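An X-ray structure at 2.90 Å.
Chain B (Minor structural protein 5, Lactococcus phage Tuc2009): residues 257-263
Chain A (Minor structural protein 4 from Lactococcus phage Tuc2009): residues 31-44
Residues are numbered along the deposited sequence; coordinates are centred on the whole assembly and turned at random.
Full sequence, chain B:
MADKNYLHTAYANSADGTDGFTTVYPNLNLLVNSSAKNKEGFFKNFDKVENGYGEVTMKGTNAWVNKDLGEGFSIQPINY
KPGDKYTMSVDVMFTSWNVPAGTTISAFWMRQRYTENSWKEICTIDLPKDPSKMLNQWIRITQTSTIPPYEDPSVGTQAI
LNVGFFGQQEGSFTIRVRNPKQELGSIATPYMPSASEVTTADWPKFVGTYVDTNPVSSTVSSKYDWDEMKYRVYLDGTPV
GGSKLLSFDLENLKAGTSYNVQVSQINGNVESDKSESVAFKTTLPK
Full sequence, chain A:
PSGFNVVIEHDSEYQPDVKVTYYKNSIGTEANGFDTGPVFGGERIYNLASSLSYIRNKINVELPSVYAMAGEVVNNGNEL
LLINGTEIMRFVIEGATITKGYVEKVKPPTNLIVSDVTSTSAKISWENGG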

ATOM      1  N   THR B 257      57.167  14.999  -4.972  1.00 79.30           N
ATOM      2  CA  THR B 257      55.893  14.381  -4.612  1.00 76.69           C
ATOM      3  C   THR B 257      54.824  15.424  -4.306  1.00 80.22           C
ATOM      4  O   THR B 257      55.131  16.473  -3.735  1.00 80.18           O
ATOM      5  CB  THR B 257      55.992  13.332  -3.514  1.00 77.01           C
ATOM      6  OG1 THR B 257      55.576  13.929  -2.316  1.00 74.30           O
ATOM      7  CG2 THR B 257      57.376  12.718  -3.347  1.00 76.05           C
ATOM      8  N   SER B 258      53.558  15.114  -4.678  1.00 75.56           N
ATOM      9  CA  SER B 258      52.392  15.962  -4.447  1.00 73.60           C
ATOM     10  C   SER B 258      51.987  15.812  -2.998  1.00 72.52           C
ATOM     11  O   SER B 258      52.063  14.709  -2.453  1.00 71.51           O
ATOM     12  CB  SER B 258      51.222  15.512  -5.320  1.00 79.06           C
ATOM     13  OG  SER B 258      51.547  15.398  -6.696  1.00 94.45           O
ATOM     14  N   TYR B 259      51.507  16.899  -2.386  1.00 66.51           N
ATOM     15  CA  TYR B 259      51.028  16.898  -1.004  1.00 64.33           C
ATOM     16  C   TYR B 259      49.742  17.715  -0.882  1.00 66.55           C
ATOM     17  O   TYR B 259      49.483  18.571  -1.740  1.00 67.06           O
ATOM     18  CB  TYR B 259      52.097  17.504  -0.076  1.00 65.97           C
ATOM     19  CG  TYR B 259      53.273  16.591   0.195  1.00 67.89           C
ATOM     20  CD1 TYR B 259      53.204  15.612   1.177  1.00 69.01           C
ATOM     21  CD2 TYR B 259      54.469  16.735  -0.500  1.00 69.24           C
ATOM     22  CE1 TYR B 259      54.285  14.775   1.442  1.00 70.22           C
ATOM     23  CE2 TYR B 259      55.561  15.907  -0.239  1.00 70.12           C
ATOM     24  CZ  TYR B 259      55.455  14.905   0.715  1.00 76.29           C
ATOM     25  OH  TYR B 259      56.491  14.029   0.968  1.00 77.43           O
ATOM     26  N   ASN B 260      48.946  17.462   0.189  1.00 59.92           N
ATOM     27  CA  ASN B 260      47.761  18.254   0.521  1.00 59.20           C
ATOM     28  C   ASN B 260      47.867  18.674   1.968  1.00 65.18           C
ATOM     29  O   ASN B 260      48.185  17.867   2.838  1.00 65.53           O
ATOM     30  CB  ASN B 260      46.471  17.507   0.389  1.00 57.47           C
ATOM     31  CG  ASN B 260      46.118  17.007  -0.947  1.00 72.14           C
ATOM     32  OD1 ASN B 260      45.706  17.767  -1.834  1.00 68.83           O
ATOM     33  ND2 ASN B 260      46.044  15.685  -1.007  1.00 64.68           N
ATOM     34  N   VAL B 261      47.547  19.923   2.227  1.00 62.60           N
ATOM     35  CA  VAL B 261      47.591  20.518   3.550  1.00 61.90           C
ATOM     36  C   VAL B 261      46.292  21.270   3.779  1.00 65.56           C
ATOM     37  O   VAL B 261      45.725  21.879   2.864  1.00 66.92           O
ATOM     38  CB  VAL B 261      48.886  21.375   3.798  1.00 65.90           C
ATOM     39  CG1 VAL B 261      49.136  22.365   2.675  1.00 67.31           C
ATOM     40  CG2 VAL B 261      48.889  22.086   5.155  1.00 64.99           C
ATOM     41  N   GLN B 262      45.794  21.143   4.993  1.00 59.35           N
ATOM     42  CA  GLN B 262      44.606  21.807   5.498  1.00 57.92           C
ATOM     43  C   GLN B 262      44.927  22.151   6.958  1.00 61.24           C
ATOM     44  O   GLN B 262      45.740  21.452   7.578  1.00 59.36           O
ATOM     45  CB  GLN B 262      43.338  20.952   5.310  1.00 57.47           C
ATOM     46  CG  GLN B 262      43.465  19.512   5.760  1.00 50.88           C
ATOM     47  CD  GLN B 262      42.278  18.647   5.459  1.00 68.57           C
ATOM     48  OE1 GLN B 262      41.263  19.089   4.885  1.00 70.46           O
ATOM     49  NE2 GLN B 262      42.368  17.387   5.892  1.00 58.31           N
ATOM     50  N   VAL B 263      44.397  23.293   7.454  1.00 57.85           N
ATOM     51  CA  VAL B 263      44.644  23.790   8.816  1.00 56.73           C
ATOM     52  C   VAL B 263      43.314  23.941   9.538  1.00 62.88           C
ATOM     53  O   VAL B 263      42.305  24.251   8.905  1.00 62.75           O
ATOM     54  CB  VAL B 263      45.413  25.146   8.805  1.00 59.24           C
ATOM     55  CG1 VAL B 263      45.753  25.630  10.219  1.00 58.45           C
ATOM     56  CG2 VAL B 263      46.664  25.088   7.923  1.00 58.80           C
TER
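Chain A (31-44) ANGFDTGPVFGGER

Chain A, residues 31-44, has no regular helix or strand and lies as an irregular, twice-turned loop on one face of the chain B strand 258-263. Because side chains alternate along a strand, S258(B), N260(B) and Q262(B) point their CA-to-CB bonds toward chain A, whereas Y259(B) and V261(B) point away; the contact is therefore made by every second residue. The backbones stay well apart, with CA atoms 7.2 Å from each other at S258(B) and N32(A) and 6.6 Å at N260(B) and P38(A), so that side chains fill the gap. Contacts advance along both chains in the same sense, N32(A) near the start of the strand and P38(A), V39(A) and, more distantly, E43(A) farther along it.

A31(A) is exposed and makes no close contact. N32(A), with chi1 in m, reaches the strand backbone: its ND2 donates a hydrogen bond to S258(B) O at 3.2 Å, with an N-H...O angle of 160°, and its OD1 lies 3.5 Å from S258(B) CB. This is the only hydrogen bond between the two stretches. From G33(A) to T36(A) the chain makes a type II turn that carries F34(A) and D35(A) out of reach of the strand. A weak backbone hydrogen bond from T36(A) N to G33(A) O (3.2 Å) closes the turn, and T36(A) OG1, chi1 in p, donates to the same G33(A) O at 2.6 Å. At G33(A), phi/psi of 101/175 would jam a CB against the preceding carbonyl, a restriction that glycine escapes.

The loop returns to the strand at T36(A) and G37(A): N260(B) ND2 is 4.1 Å from T36(A) O and 4.1 Å from G37(A) CA, too far from the carbonyl for a hydrogen bond. P38(A), buried and with a C-gamma endo ring, packs against two strand side chains. Its CD is 3.7 Å from N260(B) ND2, and its CB meets the end of the Q262(B) side chain at 3.4 Å from the atom modelled as NE2. V39(A) directs its CA-to-CB bond sideways, yet its CG2 comes within 3.8 Å of that same Q262(B) NE2 position.

A second type II turn, V39(A) to G42(A), is closed by G42(A) N to V39(A) O at 2.9 Å and takes F40(A) away from the contact. G41(A) and G42(A) adopt positive phi angles, 101° and 130°. The CA-to-CB bond of E43(A) then points toward the strand, but little of E43(A) is covered by the strand; its carboxylate oxygens are hydrogen-bonded elsewhere in the structure, and R44(A) leaves the contact.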

ATOM      1  N   ALA A  31      44.941  12.733  -6.274  1.00 61.37           N
ATOM      2  CA  ALA A  31      46.098  12.935  -7.143  1.00 61.71           C
ATOM      3  C   ALA A  31      47.094  11.785  -7.133  1.00 67.97           C
ATOM      4  O   ALA A  31      47.497  11.347  -8.208  1.00 68.34           O
ATOM      5  CB  ALA A  31      46.782  14.253  -6.832  1.00 62.76           C
ATOM      6  N   ASN A  32      47.454  11.264  -5.942  1.00 65.90           N
ATOM      7  CA  ASN A  32      48.419  10.167  -5.804  1.00 66.18           C
ATOM      8  C   ASN A  32      47.796   8.753  -5.795  1.00 69.32           C
ATOM      9  O   ASN A  32      48.463   7.797  -5.398  1.00 70.63           O
ATOM     10  CB  ASN A  32      49.299  10.377  -4.578  1.00 64.79           C
ATOM     11  CG  ASN A  32      50.119  11.627  -4.592  1.00 88.97           C
ATOM     12  OD1 ASN A  32      50.665  12.036  -5.619  1.00 75.69           O
ATOM     13  ND2 ASN A  32      50.256  12.237  -3.423  1.00 91.49           N
ATOM     14  N   GLY A  33      46.569   8.625  -6.284  1.00 64.09           N
ATOM     15  CA  GLY A  33      45.891   7.335  -6.370  1.00 63.60           C
ATOM     16  C   GLY A  33      44.879   7.114  -5.270  1.00 67.36           C
ATOM     17  O   GLY A  33      44.785   7.925  -4.355  1.00 68.32           O
ATOM     18  N   PHE A  34      44.126   6.005  -5.331  1.00 61.41           N
ATOM     19  CA  PHE A  34      43.079   5.673  -4.356  1.00 57.67           C
ATOM     20  C   PHE A  34      43.487   5.895  -2.926  1.00 58.36           C
ATOM     21  O   PHE A  34      44.489   5.345  -2.502  1.00 56.57           O
ATOM     22  CB  PHE A  34      42.574   4.221  -4.528  1.00 58.14           C
ATOM     23  CG  PHE A  34      41.434   3.864  -3.600  1.00 56.59           C
ATOM     24  CD1 PHE A  34      40.135   4.308  -3.860  1.00 57.16           C
ATOM     25  CD2 PHE A  34      41.654   3.079  -2.472  1.00 56.14           C
ATOM     26  CE1 PHE A  34      39.091   3.995  -2.996  1.00 55.89           C
ATOM     27  CE2 PHE A  34      40.605   2.751  -1.619  1.00 57.51           C
ATOM     28  CZ  PHE A  34      39.337   3.230  -1.874  1.00 54.97           C
ATOM     29  N   ASP A  35      42.671   6.656  -2.175  1.00 55.62           N
ATOM     30  CA  ASP A  35      42.850   6.943  -0.735  1.00 55.48           C
ATOM     31  C   ASP A  35      44.159   7.637  -0.411  1.00 60.08           C
ATOM     32  O   ASP A  35      44.756   7.340   0.613  1.00 59.67           O
ATOM     33  CB  ASP A  35      42.668   5.665   0.133  1.00 56.65           C
ATOM     34  CG  ASP A  35      42.544   5.872   1.630  1.00 68.85           C
ATOM     35  OD1 ASP A  35      42.200   7.016   2.055  1.00 72.13           O
ATOM     36  OD2 ASP A  35      42.790   4.898   2.385  1.00 70.65           O
ATOM     37  N   THR A  36      44.612   8.565  -1.273  1.00 58.36           N
ATOM     38  CA  THR A  36      45.816   9.348  -0.977  1.00 59.74           C
ATOM     39  C   THR A  36      45.468  10.797  -0.609  1.00 65.87           C
ATOM     40  O   THR A  36      46.361  11.619  -0.416  1.00 68.05           O
ATOM     41  CB  THR A  36      46.853   9.250  -2.071  1.00 66.54           C
ATOM     42  OG1 THR A  36      46.305   9.775  -3.263  1.00 67.95           O
ATOM     43  CG2 THR A  36      47.352   7.858  -2.275  1.00 63.70           C
ATOM     44  N   GLY A  37      44.174  11.083  -0.485  1.00 61.93           N
ATOM     45  CA  GLY A  37      43.673  12.403  -0.145  1.00 61.27           C
ATOM     46  C   GLY A  37      43.644  12.665   1.342  1.00 64.62           C
ATOM     47  O   GLY A  37      43.921  11.763   2.143  1.00 65.55           O
ATOM     48  N   PRO A  38      43.255  13.894   1.732  1.00 58.98           N
ATOM     49  CA  PRO A  38      43.238  14.250   3.149  1.00 58.08           C
ATOM     50  C   PRO A  38      41.983  13.834   3.922  1.00 61.26           C
ATOM     51  O   PRO A  38      41.965  13.906   5.168  1.00 62.34           O
ATOM     52  CB  PRO A  38      43.387  15.771   3.098  1.00 60.33           C
ATOM     53  CG  PRO A  38      42.737  16.165   1.880  1.00 64.27           C
ATOM     54  CD  PRO A  38      42.896  15.054   0.896  1.00 60.37           C
ATOM     55  N   VAL A  39      40.906  13.482   3.200  1.00 54.64           N
ATOM     56  CA  VAL A  39      39.626  13.109   3.816  1.00 52.44           C
ATOM     57  C   VAL A  39      39.034  11.999   2.944  1.00 58.79           C
ATOM     58  O   VAL A  39      38.361  12.302   1.934  1.00 60.13           O
ATOM     59  CB  VAL A  39      38.646  14.323   3.947  1.00 53.81           C
ATOM     60  CG1 VAL A  39      37.388  13.939   4.713  1.00 51.74           C
ATOM     61  CG2 VAL A  39      39.311  15.560   4.566  1.00 54.10           C
ATOM     62  N   PHE A  40      39.305  10.712   3.301  1.00 53.09           N
ATOM     63  CA  PHE A  40      38.830   9.580   2.493  1.00 50.93           C
ATOM     64  C   PHE A  40      37.367   9.683   2.233  1.00 51.70           C
ATOM     65  O   PHE A  40      36.603   9.849   3.163  1.00 50.45           O
ATOM     66  CB  PHE A  40      39.182   8.209   3.132  1.00 52.41           C
ATOM     67  CG  PHE A  40      38.507   7.026   2.479  1.00 52.21           C
ATOM     68  CD1 PHE A  40      39.005   6.484   1.306  1.00 55.88           C
ATOM     69  CD2 PHE A  40      37.346   6.491   3.010  1.00 53.89           C
ATOM     70  CE1 PHE A  40      38.346   5.425   0.669  1.00 57.10           C
ATOM     71  CE2 PHE A  40      36.670   5.445   2.361  1.00 56.62           C
ATOM     72  CZ  PHE A  40      37.178   4.917   1.199  1.00 55.25           C
ATOM     73  N   GLY A  41      36.982   9.588   0.978  1.00 50.36           N
ATOM     74  CA  GLY A  41      35.573   9.609   0.589  1.00 50.02           C
ATOM     75  C   GLY A  41      35.137  10.947   0.053  1.00 55.83           C
ATOM     76  O   GLY A  41      34.123  11.032  -0.631  1.00 56.22           O
ATOM     77  N   GLY A  42      35.903  11.988   0.364  1.00 52.92           N
ATOM     78  CA  GLY A  42      35.622  13.328  -0.124  1.00 52.73           C
ATOM     79  C   GLY A  42      35.607  14.386   0.949  1.00 56.91           C
ATOM     80  O   GLY A  42      35.136  14.138   2.057  1.00 58.35           O
ATOM     81  N   GLU A  43      36.108  15.582   0.615  1.00 52.16           N
ATOM     82  CA  GLU A  43      36.171  16.732   1.512  1.00 51.36           C
ATOM     83  C   GLU A  43      34.771  17.361   1.587  1.00 55.71           C
ATOM     84  O   GLU A  43      33.795  16.704   1.222  1.00 54.64           O
ATOM     85  CB  GLU A  43      37.202  17.750   0.995  1.00 52.85           C
ATOM     86  CG  GLU A  43      38.656  17.394   1.239  1.00 51.24           C
ATOM     87  CD  GLU A  43      39.634  18.431   0.706  1.00 74.17           C
ATOM     88  OE1 GLU A  43      39.471  19.639   1.001  1.00 64.44           O
ATOM     89  OE2 GLU A  43      40.575  18.025  -0.014  1.00 69.20           O
ATOM     90  N   ARG A  44      34.662  18.618   2.068  1.00 52.67           N
ATOM     91  CA  ARG A  44      33.380  19.314   2.194  1.00 51.70           C
ATOM     92  C   ARG A  44      32.615  19.318   0.854  1.00 58.18           C
ATOM     93  O   ARG A  44      33.221  19.524  -0.204  1.00 59.06           O
ATOM     94  CB  ARG A  44      33.587  20.732   2.753  1.00 48.87           C
ATOM     95  CG  ARG A  44      32.310  21.487   3.103  1.00 55.63           C
ATOM     96  CD  ARG A  44      32.541  22.806   3.841  1.00 43.01           C
ATOM     97  NE  ARG A  44      33.067  22.580   5.191  1.00 42.68           N
ATOM     98  CZ  ARG A  44      32.331  22.365   6.275  1.00 67.31           C
ATOM     99  NH1 ARG A  44      31.005  22.361   6.199  1.00 63.92           N
ATOM    100  NH2 ARG A  44      32.912  22.152   7.444  1.00 72.11           N
TER